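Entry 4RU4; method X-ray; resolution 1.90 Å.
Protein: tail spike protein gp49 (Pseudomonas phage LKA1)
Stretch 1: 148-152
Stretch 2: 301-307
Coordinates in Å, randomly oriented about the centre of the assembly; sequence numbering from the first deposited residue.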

# COMPACT_ATOMS: atom_id res chain seq x y z
N PHE B 148 16.38 25.26 5.44
CA PHE B 148 16.03 26.29 6.40
C PHE B 148 14.61 26.13 6.89
O PHE B 148 13.79 25.46 6.24
N ILE B 149 14.33 26.74 8.03
CA ILE B 149 13.01 26.74 8.64
C ILE B 149 12.45 28.15 8.65
O ILE B 149 13.10 29.10 9.13
N ILE B 150 11.26 28.31 8.09
CA ILE B 150 10.48 29.52 8.31
C ILE B 150 9.70 29.29 9.60
O ILE B 150 9.03 28.26 9.73
N TYR B 151 9.77 30.23 10.55
CA TYR B 151 9.13 30.04 11.85
C TYR B 151 8.33 31.26 12.27
O TYR B 151 8.83 32.38 12.23
N ASN B 152 7.09 31.02 12.69
CA ASN B 152 6.25 32.08 13.24
C ASN B 152 6.17 31.94 14.77
O ASN B 152 5.55 31.01 15.27
N ALA B 301 7.69 23.89 22.59
CA ALA B 301 7.42 25.32 22.42
C ALA B 301 8.70 26.12 22.17
O ALA B 301 8.72 27.35 22.33
N GLU B 302 9.76 25.43 21.78
CA GLU B 302 11.03 26.10 21.53
C GLU B 302 11.05 26.77 20.16
O GLU B 302 10.21 26.49 19.30
N VAL B 303 12.02 27.65 19.95
CA VAL B 303 12.21 28.28 18.64
C VAL B 303 12.24 27.21 17.54
O VAL B 303 12.93 26.19 17.65
N GLY B 304 11.45 27.43 16.50
CA GLY B 304 11.40 26.51 15.38
C GLY B 304 10.37 25.41 15.51
O GLY B 304 10.42 24.41 14.77
N CYS B 305 9.42 25.56 16.44
CA CYS B 305 8.45 24.49 16.70
C CYS B 305 7.31 24.45 15.68
O CYS B 305 6.15 24.66 16.02
N VAL B 306 7.66 24.11 14.44
CA VAL B 306 6.74 24.19 13.31
C VAL B 306 5.93 22.91 13.15
O VAL B 306 6.21 21.94 13.86
N PRO B 307 4.90 22.93 12.27
CA PRO B 307 4.07 21.74 12.13
C PRO B 307 4.83 20.52 11.59
O PRO B 307 5.85 20.64 10.91

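Phe 148 to Tyr 151 lie in a β-strand, where the Ile 149 to Tyr 151 side chains alternate in direction, and the second stretch is an irregular segment that carries a type II turn from Glu 302 to Cys 305. The packing between them is chiefly apolar, and no hydrogen bond crosses the interface.

Phe 148, with chi1 near 64° (p), lies out of reach of the second stretch and takes no part in the contact. The next residue, Ile 149, has its CA-to-CB bond directed toward the turn segment. Its rotamer is m at chi1 and t at chi2, and its CG2 packs on CG1 of Val 306 at 3.8 Å. Two β-branched side chains suit this buried position, since each branches at CB and so sets two gamma carbons close to the backbone and can fill space there without any polar group to satisfy. Val 306, rotamer m, also points toward the strand.

Ile 150 (m, t) follows the alternation of the strand and points away, so it meets the second stretch through its backbone: its O lies 3.5 Å from CG1 of Val 306. Its aliphatic side chain is nonetheless buried.

Tyr 151 is the centre of the contact, giving up more area to the other stretch than any other residue here. Its CB points toward the turn, and chi1 of 171° (t) with chi2 of 63° lays one ring face against the peptide linking Val 303 and Gly 304. CA of Gly 304 stands 3.9 Å from the centroid of the Tyr 151 ring, 23° off the normal, a CH-pi contact, and N of Gly 304 is 3.5 Å from CE1 of Tyr 151. Glycine suits this corner of the turn: at phi 89° and psi 16°, a CB would be jammed against the carbonyl O of Val 303. Just beyond, the backbone is braced by a 2.8 Å hydrogen bond from N of Val 306 to O of Gly 304.

Around the same ring, CG1 of Val 306 reaches the edge at 4.0 Å from CD1 of Tyr 151. The CA-to-CB bond of Val 303 points sideways, and in its t rotamer CG1 lies 4.2 Å from CD2 of Tyr 151. Cys 305, rotamer p, brings SG within 3.9 Å of CE1 of Tyr 151; a polarizable thiol is well suited to such an oblique sulfur-aromatic approach. The tyrosine hydroxyl is hydrogen-bonded elsewhere in the structure, so this polar end of an otherwise buried residue is satisfied.

Asn 152, rotamer t, starts sideways and its end leads away, leaving its amide outside the contact.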

# COMPACT_ATOMS: atom_id res chain seq x y z
CB PHE B 148 16.31 27.70 5.86
CG PHE B 148 15.47 28.10 4.65
CD1 PHE B 148 14.24 28.72 4.81
CD2 PHE B 148 15.97 27.94 3.35
CE1 PHE B 148 13.50 29.12 3.73
CE2 PHE B 148 15.22 28.33 2.25
CZ PHE B 148 13.98 28.94 2.44
CB ILE B 149 13.09 26.28 10.11
CG1 ILE B 149 13.52 24.82 10.20
CG2 ILE B 149 11.70 26.47 10.80
CD1 ILE B 149 13.94 24.40 11.63
CB ILE B 150 9.50 29.72 7.15
CG1 ILE B 150 10.28 29.82 5.83
CG2 ILE B 150 8.56 30.92 7.42
CD1 ILE B 150 9.39 29.87 4.57
CB TYR B 151 10.19 29.76 12.92
CG TYR B 151 9.70 29.76 14.35
CD1 TYR B 151 8.76 28.82 14.78
CD2 TYR B 151 10.21 30.66 15.28
CE1 TYR B 151 8.30 28.81 16.08
CE2 TYR B 151 9.78 30.65 16.61
CZ TYR B 151 8.83 29.72 17.00
OH TYR B 151 8.39 29.69 18.29
CB ASN B 152 4.86 32.00 12.62
CG ASN B 152 3.98 33.18 13.03
OD1 ASN B 152 4.21 33.80 14.06
ND2 ASN B 152 2.97 33.48 12.21
CB ALA B 301 6.70 25.86 23.65
CB GLU B 302 12.18 25.10 21.68
CG GLU B 302 12.22 24.58 23.11
CD GLU B 302 13.30 23.57 23.36
OE1 GLU B 302 14.29 23.54 22.59
OE2 GLU B 302 13.17 22.81 24.34
CB VAL B 303 13.50 29.12 18.59
CG1 VAL B 303 13.82 29.57 17.13
CG2 VAL B 303 13.40 30.33 19.56
CB CYS B 305 7.89 24.55 18.13
SG CYS B 305 7.14 26.13 18.62
CB VAL B 306 7.51 24.51 12.02
CG1 VAL B 306 8.18 25.88 12.17
CG2 VAL B 306 8.55 23.40 11.70
CB PRO B 307 3.01 22.18 11.11
CG PRO B 307 2.88 23.69 11.37
CD PRO B 307 4.32 24.08 11.53